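Local coordinates for protein 16.4 kDa salivary peptide (Culex quinquefasciatus, PDB 7KC8) that is a secreted mosquito salivary protein of unknown function whose ricin-like beta-trefoil fold suggests that it may bind sugars, at residues A[13-18]-A[107-112]; A[82-87]-A[101-106]; A[3-8]-A[41-46]. One frame throughout, in Å; residues are numbered along the deposited sequence.

Contact 1. Residues A[13-18]-A[107-112]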
ATOM      1  N   VAL A  13       4.499  11.153  -2.515  1.00 35.11           N
ATOM      2  CA  VAL A  13       5.055  12.407  -3.088  1.00 32.76           C
ATOM      3  C   VAL A  13       5.356  13.448  -2.015  1.00 32.29           C
ATOM      4  O   VAL A  13       6.462  13.949  -1.995  1.00 35.58           O
ATOM      5  CB  VAL A  13       4.093  12.979  -4.139  1.00 35.13           C
ATOM      6  CG1 VAL A  13       4.440  14.396  -4.519  1.00 33.12           C
ATOM      7  CG2 VAL A  13       4.043  12.110  -5.372  1.00 35.06           C
ATOM      8  N   ASN A  14       4.409  13.736  -1.149  1.00 27.11           N
ATOM      9  CA  ASN A  14       4.587  14.862  -0.237  1.00 35.11           C
ATOM     10  C   ASN A  14       5.708  14.631   0.765  1.00 37.66           C
ATOM     11  O   ASN A  14       6.275  15.611   1.258  1.00 42.73           O
ATOM     12  CB  ASN A  14       3.290  15.160   0.526  1.00 29.77           C
ATOM     13  CG  ASN A  14       2.120  15.502  -0.392  1.00 32.23           C
ATOM     14  OD1 ASN A  14       2.300  15.850  -1.562  1.00 40.61           O
ATOM     15  ND2 ASN A  14       0.909  15.398   0.144  1.00 34.17           N
ATOM     16  N   ASN A  15       6.044  13.364   1.054  1.00 37.67           N
ATOM     17  CA  ASN A  15       7.023  12.960   2.060  1.00 42.22           C
ATOM     18  C   ASN A  15       8.318  12.407   1.491  1.00 36.67           C
ATOM     19  O   ASN A  15       9.286  12.284   2.242  1.00 32.20           O
ATOM     20  CB  ASN A  15       6.460  11.845   2.958  1.00 40.03           C
ATOM     21  CG  ASN A  15       5.217  12.240   3.667  1.00 45.14           C
ATOM     22  OD1 ASN A  15       4.832  13.412   3.662  1.00 67.08           O
ATOM     23  ND2 ASN A  15       4.580  11.277   4.318  1.00 36.79           N
ATOM     24  N   ALA A  16       8.321  11.983   0.228  1.00 32.10           N
ATOM     25  CA  ALA A  16       9.424  11.235  -0.364  1.00 33.33           C
ATOM     26  C   ALA A  16       9.678   9.915   0.362  1.00 38.28           C
ATOM     27  O   ALA A  16      10.811   9.421   0.400  1.00 43.98           O
ATOM     28  CB  ALA A  16      10.698  12.079  -0.415  1.00 39.61           C
ATOM     29  N   LYS A  17       8.632   9.318   0.928  1.00 34.96           N
ATOM     30  CA  LYS A  17       8.748   8.082   1.694  1.00 35.09           C
ATOM     31  C   LYS A  17       8.174   6.910   0.910  1.00 33.03           C
ATOM     32  O   LYS A  17       7.050   6.991   0.398  1.00 37.80           O
ATOM     33  CB  LYS A  17       8.034   8.201   3.043  1.00 31.67           C
ATOM     34  CG  LYS A  17       8.691   9.162   4.022  1.00 39.71           C
ATOM     35  CD  LYS A  17      10.080   8.683   4.464  1.00 34.92           C
ATOM     36  CE  LYS A  17      10.580   9.494   5.656  1.00 32.78           C
ATOM     37  NZ  LYS A  17      11.702   8.816   6.357  1.00 39.46           N
ATOM     38  N   HIS A  18       8.926   5.827   0.885  1.00 30.94           N
ATOM     39  CA  HIS A  18       8.429   4.571   0.295  1.00 25.75           C
ATOM     40  C   HIS A  18       7.800   3.750   1.413  1.00 26.91           C
ATOM     41  O   HIS A  18       8.089   3.983   2.546  1.00 29.38           O
ATOM     42  CB  HIS A  18       9.560   3.752  -0.297  1.00 26.19           C
ATOM     43  CG  HIS A  18      10.222   4.349  -1.479  1.00 30.95           C
ATOM     44  ND1 HIS A  18      10.101   3.826  -2.713  1.00 33.12           N
ATOM     45  CD2 HIS A  18      11.046   5.394  -1.603  1.00 24.41           C
ATOM     46  CE1 HIS A  18      10.803   4.534  -3.548  1.00 27.77           C
ATOM     47  NE2 HIS A  18      11.375   5.485  -2.899  1.00 25.69           N
ATOM     48  N   LEU A 107      -4.980   5.942   1.023  1.00 21.02           N
ATOM     49  CA  LEU A 107      -3.706   5.469   1.564  1.00 22.53           C
ATOM     50  C   LEU A 107      -2.755   6.667   1.577  1.00 26.12           C
ATOM     51  O   LEU A 107      -2.707   7.428   0.617  1.00 28.29           O
ATOM     52  CB  LEU A 107      -3.154   4.317   0.748  1.00 22.72           C
ATOM     53  CG  LEU A 107      -1.890   3.748   1.359  1.00 24.33           C
ATOM     54  CD1 LEU A 107      -2.215   2.946   2.598  1.00 17.74           C
ATOM     55  CD2 LEU A 107      -1.152   2.922   0.338  1.00 26.63           C
ATOM     56  N   VAL A 108      -1.993   6.764   2.643  1.00 23.10           N
ATOM     57  CA  VAL A 108      -1.122   7.927   2.877  1.00 26.96           C
ATOM     58  C   VAL A 108       0.022   7.514   3.804  1.00 30.10           C
ATOM     59  O   VAL A 108      -0.104   6.532   4.495  1.00 25.40           O
ATOM     60  CB  VAL A 108      -2.038   8.963   3.542  1.00 27.68           C
ATOM     61  CG1 VAL A 108      -1.641   9.342   4.948  1.00 22.35           C
ATOM     62  CG2 VAL A 108      -2.391  10.134   2.659  1.00 30.33           C
ATOM     63  N   ILE A 109       1.141   8.217   3.714  1.00 30.51           N
ATOM     64  CA  ILE A 109       2.228   8.075   4.715  1.00 25.98           C
ATOM     65  C   ILE A 109       2.170   9.356   5.546  1.00 27.64           C
ATOM     66  O   ILE A 109       2.252  10.409   4.985  1.00 29.49           O
ATOM     67  CB  ILE A 109       3.591   7.798   4.080  1.00 25.50           C
ATOM     68  CG1 ILE A 109       3.593   6.470   3.337  1.00 20.71           C
ATOM     69  CG2 ILE A 109       4.667   7.839   5.139  1.00 33.34           C
ATOM     70  CD1 ILE A 109       4.927   6.076   2.828  1.00 26.11           C
ATOM     71  N   SER A 110       2.022   9.234   6.852  1.00 26.88           N
ATOM     72  CA  SER A 110       1.828  10.385   7.723  1.00 26.32           C
ATOM     73  C   SER A 110       3.138  11.127   7.971  1.00 29.46           C
ATOM     74  O   SER A 110       4.231  10.666   7.622  1.00 35.73           O
ATOM     75  CB  SER A 110       1.238   9.960   9.065  1.00 31.82           C
ATOM     76  OG  SER A 110       2.280   9.625   9.968  1.00 38.10           O
ATOM     77  N   GLY A 111       3.009  12.301   8.592  1.00 28.65           N
ATOM     78  CA  GLY A 111       4.179  13.088   8.951  1.00 33.74           C
ATOM     79  C   GLY A 111       5.133  12.357   9.875  1.00 37.65           C
ATOM     80  O   GLY A 111       6.348  12.557   9.798  1.00 37.20           O
ATOM     81  N   SER A 112       4.607  11.486  10.739  1.00 34.69           N
ATOM     82  CA  SER A 112       5.418  10.658  11.623  1.00 35.93           C
ATOM     83  C   SER A 112       5.754   9.277  11.026  1.00 40.38           C
ATOM     84  O   SER A 112       6.104   8.358  11.781  1.00 35.59           O
ATOM     85  CB  SER A 112       4.705  10.484  12.964  1.00 32.61           C
ATOM     86  OG  SER A 112       3.435   9.872  12.781  1.00 39.78           O
TER
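Two loops of the beta-trefoil meet here: the hairpin turn joining strands 8-12 and 17-21, which carries a G1 beta bulge with Ala16 and Lys17 both facing Phe12, and the stretch where strand 105-109 runs out into a turn. The strands are not paired with each other, since the nearest alpha carbons, those of Lys17 and Ile109, stay 7.2 Å apart; side chains bridge the space between. Ile109 buries more surface here than any other residue. Its CB lies 3.6 Å from Asn15 ND2, so the amide nitrogen rests against the root of the side chain. The branch methyl CG2, anti to the backbone N, touches both that nitrogen and Lys17 CB. CG1, anti to the carbonyl carbon, carries the chain onward in an extended form (chi2 -174°), and CD1 ends over the backbone of the hairpin, 3.4 Å from Lys17 O and 3.8 Å from Lys17 CB. Phe12 of strand 8-12 also touches the isoleucine, which is buried. Lys17 lends this contact only the start of its side chain: the chain bends at chi2 and carries NZ off to a salt bridge with Asp36. Just after Ile109 in the chain, Ser110 OG and Ser112 OG are hydrogen-bonded to each other at 3.1 Å and each also bonds His114, which ties the turn after the strand together. A weak hydrogen bond adds a polar link between the two loops. Asn15, with CG beside its own backbone N (chi1 -59°), reaches across so that ND2 donates to Ile109 O at 2.6 Å, with only 126° at the hydrogen.

Contact 2. Residues A[82-87]-A[101-106]; sequences TDANVW and VKYQEC
Val101 opens the turn between strands 95-100 and 105-109 of the beta-trefoil and makes the direct polar link to the loop 82-87. Its N-H points almost straight at the carbonyl of Val86, N to O 3.2 Å with 174° at the hydrogen, although the donor stands above the carbonyl plane. Beside this bond the two valines touch, Val101 CG2 meeting Val86 CG1 at 3.7 Å as the side chains cross obliquely. Lys102 follows with its own N-H turned to a water that also accepts from Val86 N, 3.1 Å from Lys102 N, so a second, water-mediated link runs alongside the first. The extended lysine chain passes Ala84, with CD 4.0 Å from Ala84 CB, and crosses Asp83 at about a right angle. There CE packs near the carboxylate, while Lys102 NZ stays 4.4 Å from Asp83 OD2, beyond a salt bridge, where the opposite charges would probably still attract. Tyr103 lies under the same lysine: Lys102 CD sits above one ring face, offset toward the rim, and NZ makes a weak bond to Tyr103 OH. Ring atom CE2 closes on Ala84 CB at 3.8 Å. Ala84 itself is held by an ST turn, in which its N-H bonds Thr82 OG1. Next, Gln104 and Glu105 both face Asn100 in a G1 beta bulge, and Glu105 pairs with Arg72, which also makes a cation-pi contact with Tyr103. Cys106, disulfide-bonded to Cys123, lies in strand 105-109, between strands 95-100 and 115-118, while the loop 82-87 leads into strand 87-92.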
ATOM      1  N   THR A  82      -8.975 -11.598   5.134  1.00 41.07           N
ATOM      2  CA  THR A  82      -9.405 -10.235   5.361  1.00 35.59           C
ATOM      3  C   THR A  82     -10.298  -9.792   4.221  1.00 28.55           C
ATOM      4  O   THR A  82     -10.234 -10.316   3.105  1.00 33.09           O
ATOM      5  CB  THR A  82      -8.227  -9.268   5.491  1.00 35.33           C
ATOM      6  OG1 THR A  82      -8.736  -7.947   5.703  1.00 29.57           O
ATOM      7  CG2 THR A  82      -7.385  -9.292   4.220  1.00 31.65           C
ATOM      8  N   ASP A  83     -11.118  -8.801   4.535  1.00 31.44           N
ATOM      9  CA  ASP A  83     -12.036  -8.154   3.617  1.00 36.12           C
ATOM     10  C   ASP A  83     -11.527  -6.794   3.147  1.00 31.89           C
ATOM     11  O   ASP A  83     -12.167  -6.165   2.295  1.00 31.23           O
ATOM     12  CB  ASP A  83     -13.396  -7.978   4.307  1.00 33.43           C
ATOM     13  CG  ASP A  83     -14.531  -7.957   3.326  1.00 54.28           C
ATOM     14  OD1 ASP A  83     -14.230  -8.087   2.114  1.00 51.22           O
ATOM     15  OD2 ASP A  83     -15.708  -7.822   3.753  1.00 56.10           O
ATOM     16  N   ALA A  84     -10.408  -6.317   3.696  1.00 27.58           N
ATOM     17  CA  ALA A  84      -9.967  -4.934   3.525  1.00 31.55           C
ATOM     18  C   ALA A  84      -8.635  -4.870   2.791  1.00 22.31           C
ATOM     19  O   ALA A  84      -7.787  -4.024   3.089  1.00 25.66           O
ATOM     20  CB  ALA A  84      -9.875  -4.225   4.881  1.00 25.23           C
ATOM     21  N   ASN A  85      -8.442  -5.777   1.836  1.00 24.04           N
ATOM     22  CA  ASN A  85      -7.188  -5.926   1.117  1.00 24.37           C
ATOM     23  C   ASN A  85      -7.319  -5.559  -0.356  1.00 27.13           C
ATOM     24  O   ASN A  85      -6.442  -5.910  -1.157  1.00 23.71           O
ATOM     25  CB  ASN A  85      -6.679  -7.359   1.255  1.00 24.91           C
ATOM     26  CG  ASN A  85      -7.649  -8.381   0.676  1.00 31.56           C
ATOM     27  OD1 ASN A  85      -8.731  -8.035   0.178  1.00 30.92           O
ATOM     28  ND2 ASN A  85      -7.257  -9.644   0.721  1.00 27.84           N
ATOM     29  N   VAL A  86      -8.403  -4.884  -0.728  1.00 24.24           N
ATOM     30  CA  VAL A  86      -8.666  -4.472  -2.104  1.00 25.09           C
ATOM     31  C   VAL A  86      -8.506  -2.963  -2.168  1.00 29.47           C
ATOM     32  O   VAL A  86      -9.020  -2.251  -1.301  1.00 25.93           O
ATOM     33  CB  VAL A  86     -10.071  -4.895  -2.564  1.00 24.07           C
ATOM     34  CG1 VAL A  86     -10.414  -4.244  -3.895  1.00 27.23           C
ATOM     35  CG2 VAL A  86     -10.177  -6.428  -2.656  1.00 20.18           C
ATOM     36  N   TRP A  87      -7.795  -2.478  -3.187  1.00 27.20           N
ATOM     37  CA  TRP A  87      -7.375  -1.083  -3.253  1.00 24.66           C
ATOM     38  C   TRP A  87      -7.759  -0.471  -4.588  1.00 29.41           C
ATOM     39  O   TRP A  87      -7.505  -1.059  -5.646  1.00 24.58           O
ATOM     40  CB  TRP A  87      -5.870  -0.954  -3.062  1.00 25.36           C
ATOM     41  CG  TRP A  87      -5.424  -1.464  -1.761  1.00 26.13           C
ATOM     42  CD1 TRP A  87      -5.046  -2.749  -1.467  1.00 22.44           C
ATOM     43  CD2 TRP A  87      -5.325  -0.718  -0.542  1.00 21.99           C
ATOM     44  NE1 TRP A  87      -4.704  -2.838  -0.135  1.00 26.98           N
ATOM     45  CE2 TRP A  87      -4.869  -1.610   0.455  1.00 21.23           C
ATOM     46  CE3 TRP A  87      -5.570   0.620  -0.201  1.00 20.65           C
ATOM     47  CZ2 TRP A  87      -4.639  -1.205   1.772  1.00 19.86           C
ATOM     48  CZ3 TRP A  87      -5.350   1.025   1.116  1.00 17.73           C
ATOM     49  CH2 TRP A  87      -4.896   0.113   2.085  1.00 24.23           C
ATOM     50  N   VAL A 101     -10.961   0.165  -0.677  1.00 20.37           N
ATOM     51  CA  VAL A 101     -12.348   0.066  -1.138  1.00 23.09           C
ATOM     52  C   VAL A 101     -13.311  -0.119   0.041  1.00 22.44           C
ATOM     53  O   VAL A 101     -14.325   0.575   0.137  1.00 29.22           O
ATOM     54  CB  VAL A 101     -12.489  -1.059  -2.180  1.00 29.68           C
ATOM     55  CG1 VAL A 101     -13.980  -1.304  -2.537  1.00 25.69           C
ATOM     56  CG2 VAL A 101     -11.637  -0.743  -3.424  1.00 22.93           C
ATOM     57  N   LYS A 102     -13.004  -1.036   0.964  1.00 26.62           N
ATOM     58  CA  LYS A 102     -13.948  -1.361   2.039  1.00 26.51           C
ATOM     59  C   LYS A 102     -14.328  -0.135   2.866  1.00 28.56           C
ATOM     60  O   LYS A 102     -15.500   0.043   3.220  1.00 26.35           O
ATOM     61  CB  LYS A 102     -13.380  -2.432   2.973  1.00 23.22           C
ATOM     62  CG  LYS A 102     -14.428  -2.915   3.971  1.00 23.48           C
ATOM     63  CD  LYS A 102     -13.874  -3.811   5.059  1.00 34.63           C
ATOM     64  CE  LYS A 102     -15.014  -4.582   5.750  1.00 35.26           C
ATOM     65  NZ  LYS A 102     -14.571  -5.125   7.056  1.00 39.36           N
ATOM     66  N   TYR A 103     -13.350   0.702   3.203  1.00 23.28           N
ATOM     67  CA  TYR A 103     -13.566   1.843   4.073  1.00 27.14           C
ATOM     68  C   TYR A 103     -13.552   3.189   3.358  1.00 27.01           C
ATOM     69  O   TYR A 103     -13.797   4.210   4.006  1.00 25.44           O
ATOM     70  CB  TYR A 103     -12.500   1.862   5.176  1.00 28.47           C
ATOM     71  CG  TYR A 103     -12.513   0.621   6.037  1.00 27.15           C
ATOM     72  CD1 TYR A 103     -13.592   0.337   6.852  1.00 26.63           C
ATOM     73  CD2 TYR A 103     -11.437  -0.262   6.039  1.00 27.22           C
ATOM     74  CE1 TYR A 103     -13.610  -0.794   7.647  1.00 32.70           C
ATOM     75  CE2 TYR A 103     -11.443  -1.384   6.832  1.00 24.81           C
ATOM     76  CZ  TYR A 103     -12.538  -1.648   7.628  1.00 28.47           C
ATOM     77  OH  TYR A 103     -12.565  -2.774   8.409  1.00 36.36           O
ATOM     78  N   GLN A 104     -13.250   3.228   2.058  1.00 27.71           N
ATOM     79  CA  GLN A 104     -13.229   4.474   1.294  1.00 22.11           C
ATOM     80  C   GLN A 104     -12.362   5.534   1.978  1.00 24.37           C
ATOM     81  O   GLN A 104     -12.797   6.654   2.250  1.00 26.50           O
ATOM     82  CB  GLN A 104     -14.654   4.988   1.065  1.00 24.01           C
ATOM     83  CG  GLN A 104     -15.489   4.131   0.125  1.00 27.02           C
ATOM     84  N   GLU A 105     -11.124   5.167   2.245  1.00 29.62           N
ATOM     85  CA  GLU A 105     -10.138   6.057   2.900  1.00 26.25           C
ATOM     86  C   GLU A 105      -8.874   6.037   2.058  1.00 21.74           C
ATOM     87  O   GLU A 105      -8.549   5.011   1.547  1.00 21.43           O
ATOM     88  CB  GLU A 105      -9.811   5.584   4.308  1.00 21.23           C
ATOM     89  CG  GLU A 105     -10.587   6.258   5.393  1.00 26.41           C
ATOM     90  CD  GLU A 105     -10.690   5.413   6.642  1.00 29.46           C
ATOM     91  OE1 GLU A 105     -11.781   5.272   7.157  1.00 24.75           O
ATOM     92  OE2 GLU A 105      -9.671   4.904   7.066  1.00 27.72           O
ATOM     93  N   CYS A 106      -8.186   7.159   1.996  1.00 26.47           N
ATOM     94  CA  CYS A 106      -6.981   7.288   1.152  1.00 24.58           C
ATOM     95  C   CYS A 106      -5.762   6.656   1.808  1.00 26.69           C
ATOM     96  O   CYS A 106      -5.582   6.817   2.990  1.00 23.53           O
ATOM     97  CB  CYS A 106      -6.667   8.748   0.872  1.00 22.62           C
ATOM     98  SG  CYS A 106      -8.132   9.703   0.431  1.00 29.02           S
TER
HETATM   99  O   HOH W   1     -10.752  -3.191   0.801  0.58 19.24           O

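Contact 3. Residues A[3-8]-A[41-46]; sequences VPTGCV and WVIEKS
Four backbone hydrogen bonds hold residues 6-8 of the N-terminal segment antiparallel to strand 40-46 in the beta-trefoil. Two join Gly6 and Ile43: Gly6 N donates to Ile43 O at 2.9 Å, and Ile43 N returns the bond to a lone pair of Gly6 O. Val8 and Trp41 form the next hydrogen-bonded pair, Val8 N to Trp41 O and Trp41 N to Val8 O, both 2.8 Å, with Trp41 N-H nearly straight on Val8 O (178°) and both donors close to the C=O axis of their acceptors. Between them lies the non-hydrogen-bonded pair Cys7 and Val42, where the alpha carbons approach to 4.6 Å. CA-H...O contacts from Cys7 to Trp41 O and from Val42 to Gly6 O reinforce the strand pair. Gly6 adopts a positive phi (95°) at which a side chain would be jammed against the preceding carbonyl, and the chain turns a corner at Cys7 immediately after it. On the face bearing Cys7 and Val42, Cys7 SG, disulfide-bonded to Cys136, lies 4.2 Å from Val42 CG2. The opposite face bears Val8, Trp41 and Ile43. The Trp41 indole turns off from the strand pair, and its NE1 bonds Ile19 O. Val8 and Ile43 cross at about a right angle, and Ile130 of strand 128-132 packs against both. Toward the outer end, Thr5 CG2 rests on Lys45 CG at 4.0 Å. Ile43 CG1 starts anti to the carbonyl carbon, and chi2 (170°) extends the chain so that its CD1 touches Val8 CG2 at 3.8 Å and Pro4 O at 3.5 Å.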
ATOM      1  N   VAL A   3      -2.998   2.280 -14.428  1.00 44.28           N
ATOM      2  CA  VAL A   3      -2.108   1.905 -13.324  1.00 41.28           C
ATOM      3  C   VAL A   3      -1.182   0.791 -13.792  1.00 36.25           C
ATOM      4  O   VAL A   3      -1.642  -0.152 -14.452  1.00 31.92           O
ATOM      5  CB  VAL A   3      -2.924   1.470 -12.101  1.00 40.66           C
ATOM      6  N   PRO A   4       0.111   0.857 -13.501  1.00 42.21           N
ATOM      7  CA  PRO A   4       0.994  -0.258 -13.860  1.00 44.51           C
ATOM      8  C   PRO A   4       0.744  -1.455 -12.961  1.00 34.95           C
ATOM      9  O   PRO A   4       0.553  -1.314 -11.754  1.00 40.61           O
ATOM     10  CB  PRO A   4       2.401   0.320 -13.652  1.00 38.76           C
ATOM     11  CG  PRO A   4       2.221   1.373 -12.631  1.00 42.70           C
ATOM     12  CD  PRO A   4       0.839   1.954 -12.839  1.00 43.41           C
ATOM     13  N   THR A   5       0.721  -2.637 -13.554  1.00 31.02           N
ATOM     14  CA  THR A   5       0.675  -3.863 -12.773  1.00 28.55           C
ATOM     15  C   THR A   5       2.052  -4.502 -12.776  1.00 33.42           C
ATOM     16  O   THR A   5       2.911  -4.164 -13.591  1.00 35.95           O
ATOM     17  CB  THR A   5      -0.360  -4.847 -13.318  1.00 25.55           C
ATOM     18  OG1 THR A   5      -0.013  -5.225 -14.659  1.00 29.20           O
ATOM     19  CG2 THR A   5      -1.760  -4.228 -13.285  1.00 32.49           C
ATOM     20  N   GLY A   6       2.261  -5.421 -11.844  1.00 30.27           N
ATOM     21  CA  GLY A   6       3.582  -5.998 -11.700  1.00 33.16           C
ATOM     22  C   GLY A   6       4.418  -5.297 -10.651  1.00 34.41           C
ATOM     23  O   GLY A   6       3.876  -4.721  -9.700  1.00 34.47           O
ATOM     24  N   CYS A   7       5.738  -5.323 -10.824  1.00 33.37           N
ATOM     25  CA  CYS A   7       6.654  -4.811  -9.812  1.00 36.71           C
ATOM     26  C   CYS A   7       6.760  -3.300  -9.886  1.00 36.71           C
ATOM     27  O   CYS A   7       7.055  -2.737 -10.947  1.00 33.81           O
ATOM     28  CB  CYS A   7       8.042  -5.420  -9.975  1.00 36.12           C
ATOM     29  SG  CYS A   7       8.096  -7.131  -9.514  1.00 47.41           S
ATOM     30  N   VAL A   8       6.554  -2.650  -8.742  1.00 29.48           N
ATOM     31  CA  VAL A   8       6.591  -1.201  -8.643  1.00 33.20           C
ATOM     32  C   VAL A   8       7.308  -0.815  -7.358  1.00 30.63           C
ATOM     33  O   VAL A   8       7.550  -1.641  -6.476  1.00 28.71           O
ATOM     34  CB  VAL A   8       5.176  -0.593  -8.663  1.00 32.91           C
ATOM     35  CG1 VAL A   8       4.441  -0.977  -9.947  1.00 27.86           C
ATOM     36  CG2 VAL A   8       4.408  -1.072  -7.451  1.00 29.53           C
ATOM     37  N   TRP A  41       7.166  -3.690  -4.542  1.00 33.23           N
ATOM     38  CA  TRP A  41       5.817  -4.182  -4.302  1.00 29.99           C
ATOM     39  C   TRP A  41       5.210  -4.653  -5.611  1.00 25.84           C
ATOM     40  O   TRP A  41       5.672  -4.297  -6.693  1.00 32.38           O
ATOM     41  CB  TRP A  41       4.923  -3.101  -3.699  1.00 28.88           C
ATOM     42  CG  TRP A  41       5.342  -2.674  -2.353  1.00 29.98           C
ATOM     43  CD1 TRP A  41       6.308  -1.749  -2.042  1.00 30.73           C
ATOM     44  CD2 TRP A  41       4.820  -3.141  -1.113  1.00 23.29           C
ATOM     45  NE1 TRP A  41       6.415  -1.622  -0.683  1.00 26.59           N
ATOM     46  CE2 TRP A  41       5.511  -2.463  -0.086  1.00 24.75           C
ATOM     47  CE3 TRP A  41       3.838  -4.073  -0.766  1.00 26.18           C
ATOM     48  CZ2 TRP A  41       5.258  -2.693   1.260  1.00 23.36           C
ATOM     49  CZ3 TRP A  41       3.575  -4.291   0.584  1.00 28.49           C
ATOM     50  CH2 TRP A  41       4.281  -3.598   1.577  1.00 26.28           C
ATOM     51  N   VAL A  42       4.140  -5.433  -5.515  1.00 27.59           N
ATOM     52  CA  VAL A  42       3.453  -5.922  -6.702  1.00 27.12           C
ATOM     53  C   VAL A  42       2.005  -5.455  -6.687  1.00 27.72           C
ATOM     54  O   VAL A  42       1.288  -5.650  -5.702  1.00 27.98           O
ATOM     55  CB  VAL A  42       3.538  -7.450  -6.816  1.00 25.63           C
ATOM     56  CG1 VAL A  42       2.828  -7.916  -8.088  1.00 27.74           C
ATOM     57  CG2 VAL A  42       4.984  -7.876  -6.823  1.00 28.85           C
ATOM     58  N   ILE A  43       1.582  -4.845  -7.782  1.00 27.26           N
ATOM     59  CA  ILE A  43       0.192  -4.471  -7.997  1.00 31.72           C
ATOM     60  C   ILE A  43      -0.447  -5.537  -8.879  1.00 28.25           C
ATOM     61  O   ILE A  43       0.015  -5.783  -9.999  1.00 30.37           O
ATOM     62  CB  ILE A  43       0.084  -3.082  -8.647  1.00 29.37           C
ATOM     63  CG1 ILE A  43       0.559  -1.991  -7.683  1.00 24.08           C
ATOM     64  CG2 ILE A  43      -1.346  -2.837  -9.131  1.00 24.12           C
ATOM     65  CD1 ILE A  43       0.705  -0.619  -8.318  1.00 23.21           C
ATOM     66  N   GLU A  44      -1.506  -6.170  -8.384  1.00 31.37           N
ATOM     67  CA  GLU A  44      -2.257  -7.176  -9.128  1.00 30.44           C
ATOM     68  C   GLU A  44      -3.673  -6.671  -9.364  1.00 35.31           C
ATOM     69  O   GLU A  44      -4.283  -6.096  -8.461  1.00 35.21           O
ATOM     70  CB  GLU A  44      -2.313  -8.502  -8.379  1.00 26.49           C
ATOM     71  CG  GLU A  44      -0.953  -9.062  -7.995  1.00 29.83           C
ATOM     72  CD  GLU A  44      -1.056 -10.279  -7.084  1.00 30.97           C
ATOM     73  OE1 GLU A  44      -2.191 -10.667  -6.733  1.00 29.83           O
ATOM     74  OE2 GLU A  44      -0.005 -10.846  -6.717  1.00 34.94           O
ATOM     75  N   LYS A  45      -4.185  -6.863 -10.580  1.00 35.47           N
ATOM     76  CA  LYS A  45      -5.572  -6.515 -10.850  1.00 36.76           C
ATOM     77  C   LYS A  45      -6.478  -7.434 -10.053  1.00 32.34           C
ATOM     78  O   LYS A  45      -6.178  -8.613  -9.867  1.00 34.03           O
ATOM     79  CB  LYS A  45      -5.901  -6.615 -12.348  1.00 35.92           C
ATOM     80  CG  LYS A  45      -5.650  -5.316 -13.128  1.00 43.11           C
ATOM     81  CD  LYS A  45      -6.557  -5.177 -14.361  1.00 43.96           C
ATOM     82  CE  LYS A  45      -7.974  -4.765 -13.957  1.00 41.57           C
ATOM     83  NZ  LYS A  45      -9.000  -5.060 -15.003  1.00 43.83           N
ATOM     84  N   SER A  46      -7.534  -6.853  -9.475  1.00 37.32           N
ATOM     85  CA  SER A  46      -8.570  -7.614  -8.729  1.00 35.73           C
ATOM     86  C   SER A  46      -9.931  -7.019  -9.098  1.00 33.50           C
ATOM     87  O   SER A  46     -10.362  -6.084  -8.442  1.00 25.89           O
ATOM     88  CB  SER A  46      -8.348  -7.603  -7.250  1.00 32.71           C
ATOM     89  OG  SER A  46      -9.196  -8.545  -6.617  1.00 40.91           O
TER

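From the N terminus, the chain first enters contact 3 at residues 3-8, then continues into strand 8-12 and the hairpin turn 13-18 of contact 1. Strand 40-46 closes contact 3, while contact 1 remains open until 107-112, so these two cross. Contact 2 opens at 82-87 and closes at 101-106 around the hairpin of strands 87-92 and 95-100; it follows contact 3 in series and is nested within contact 1. Strand 105-109 serves contacts 1 and 2, which touch where Leu107 CD1 packs 3.9 Å from Trp87 CH2. Contact 3 touches neither, its centre lying about 20 Å from that of contact 1 and 16 Å from that of contact 2.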